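PDB 7BR2: lipolytic enzyme, G-D-S-L family from Bacteroides thetaiotaomicron, which metabolizes the drug diltiazem as an SGNH-type serine esterase and may also have lysophospholipase activity. Local coordinates for residues A[185-190]-A[292-297]. Sequence-based numbering, arbitrary orientation.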
# COMPACT_ATOMS: atom_id res chain seq x y z
N VAL A 185 1.52 -16.11 3.34
CA VAL A 185 1.92 -17.33 4.04
C VAL A 185 3.10 -17.97 3.32
O VAL A 185 4.07 -18.39 3.96
CB VAL A 185 0.73 -18.30 4.14
CG1 VAL A 185 1.20 -19.64 4.66
CG2 VAL A 185 -0.33 -17.75 5.06
N ALA A 186 3.05 -18.01 1.99
CA ALA A 186 4.13 -18.61 1.22
C ALA A 186 5.44 -17.88 1.44
O ALA A 186 6.49 -18.50 1.68
CB ALA A 186 3.76 -18.63 -0.27
N ILE A 187 5.41 -16.54 1.38
CA ILE A 187 6.62 -15.76 1.64
C ILE A 187 7.10 -15.99 3.06
O ILE A 187 8.31 -16.04 3.32
CB ILE A 187 6.36 -14.27 1.37
CG1 ILE A 187 6.07 -14.03 -0.10
CG2 ILE A 187 7.56 -13.43 1.83
CD1 ILE A 187 5.20 -12.80 -0.35
N ASN A 188 6.17 -16.09 4.01
CA ASN A 188 6.54 -16.37 5.39
C ASN A 188 7.30 -17.68 5.49
O ASN A 188 8.34 -17.75 6.15
CB ASN A 188 5.30 -16.37 6.28
CG ASN A 188 4.88 -14.96 6.71
OD1 ASN A 188 5.66 -14.02 6.63
ND2 ASN A 188 3.64 -14.83 7.16
N GLN A 189 6.80 -18.73 4.82
CA GLN A 189 7.49 -20.02 4.84
C GLN A 189 8.90 -19.87 4.28
O GLN A 189 9.90 -20.30 4.89
CB GLN A 189 6.74 -21.04 3.97
CG GLN A 189 5.25 -21.26 4.22
CD GLN A 189 4.89 -21.87 5.58
OE1 GLN A 189 5.38 -21.44 6.63
NE2 GLN A 189 4.02 -22.88 5.55
N GLU A 190 8.98 -19.20 3.13
CA GLU A 190 10.22 -19.12 2.38
C GLU A 190 11.30 -18.35 3.15
O GLU A 190 12.46 -18.77 3.17
CB GLU A 190 9.91 -18.51 1.02
CG GLU A 190 11.03 -18.49 0.01
CD GLU A 190 10.62 -17.76 -1.26
OE1 GLU A 190 9.44 -17.32 -1.32
OE2 GLU A 190 11.46 -17.62 -2.18
N LYS A 292 14.07 -7.32 -0.22
CA LYS A 292 14.66 -8.59 0.18
C LYS A 292 13.63 -9.70 0.41
O LYS A 292 14.01 -10.82 0.75
CB LYS A 292 15.52 -8.41 1.45
CG LYS A 292 16.80 -7.65 1.17
CD LYS A 292 16.91 -6.44 2.05
CE LYS A 292 17.69 -6.76 3.31
NZ LYS A 292 17.88 -5.54 4.15
N GLU A 293 12.35 -9.43 0.16
CA GLU A 293 11.28 -10.36 0.47
C GLU A 293 10.51 -10.80 -0.75
O GLU A 293 9.98 -11.90 -0.77
CB GLU A 293 10.29 -9.74 1.47
CG GLU A 293 10.96 -9.28 2.75
CD GLU A 293 10.06 -8.43 3.62
OE1 GLU A 293 9.07 -7.87 3.10
OE2 GLU A 293 10.36 -8.32 4.83
N VAL A 294 10.43 -9.94 -1.77
CA VAL A 294 9.77 -10.25 -3.03
C VAL A 294 10.59 -9.64 -4.14
O VAL A 294 11.41 -8.74 -3.90
CB VAL A 294 8.31 -9.72 -3.07
CG1 VAL A 294 7.43 -10.43 -2.05
CG2 VAL A 294 8.26 -8.20 -2.85
N PRO A 295 10.44 -10.13 -5.38
CA PRO A 295 11.20 -9.53 -6.49
C PRO A 295 10.63 -8.17 -6.87
O PRO A 295 10.19 -7.99 -8.01
CB PRO A 295 11.05 -10.55 -7.63
CG PRO A 295 10.11 -11.59 -7.15
CD PRO A 295 9.50 -11.16 -5.87
N PHE A 296 10.59 -7.22 -5.93
CA PHE A 296 9.91 -5.96 -6.21
C PHE A 296 10.69 -5.12 -7.21
O PHE A 296 10.10 -4.52 -8.12
CB PHE A 296 9.65 -5.14 -4.93
CG PHE A 296 8.93 -3.85 -5.21
CD1 PHE A 296 7.57 -3.85 -5.47
CD2 PHE A 296 9.62 -2.65 -5.28
CE1 PHE A 296 6.89 -2.68 -5.76
CE2 PHE A 296 8.94 -1.46 -5.57
CZ PHE A 296 7.58 -1.48 -5.81
N MET A 297 12.00 -5.01 -7.02
CA MET A 297 12.84 -4.24 -7.94
C MET A 297 12.74 -4.79 -9.36
O MET A 297 12.61 -4.02 -10.32
CB MET A 297 14.28 -4.26 -7.45
CG MET A 297 14.44 -3.55 -6.13
SD MET A 297 13.77 -1.88 -6.17
CE MET A 297 15.07 -1.05 -7.09
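Ile-187 reaches out from helix 181-194 and meets Val-294 in the loop just ahead of helix 296-300, methyl against methyl, with CD1 of Ile-187 3.7 Å from CG1 of Val-294. Its two branches divide the work. CG1, set beside the backbone N and opposite the carbonyl carbon (chi1 -65°), carries the extended arm whose terminal CD1 finds the valine; CG2 leaves on the other side and rests 3.9 Å from the backbone O of Glu-293, a van der Waals approach to a peptide oxygen. Val-294 is buried and offers CG1. The tight part is therefore small, one isoleucine against a valine methyl and a peptide oxygen; the two segments together bury 103 Å², both sides summed. Backbones stay well apart, CA of Ile-187 lying 7.2 Å from CA of Glu-293. CB of Glu-293 lies 4.6 Å from CG2 of Ile-187. Helix 210-223 completes the packed side: Tyr-218 touches Val-294, and Val-215 touches Glu-293. The loose side is that of exposed Glu-190, one turn along from Ile-187, whose OE1 stays 5.5 Å from O of Glu-293, too far for contact. The carboxylate of Glu-293 lies close to that of Asp-211, which may raise the proton affinity of one of them. Past Val-294 the chain bends in an inverse gamma turn centred on Pro-295, the N-cap residue of helix 296-300. The arrangement is plain helix-to-loop packing: helix 181-194 follows strand 176-179, an edge of the five-stranded parallel sheet, and the loop leads through helix 296-300 to strand 303-308 of the mixed sheet, so the contact joins the SGNH-hydrolase alpha/beta fold to the chain beyond it.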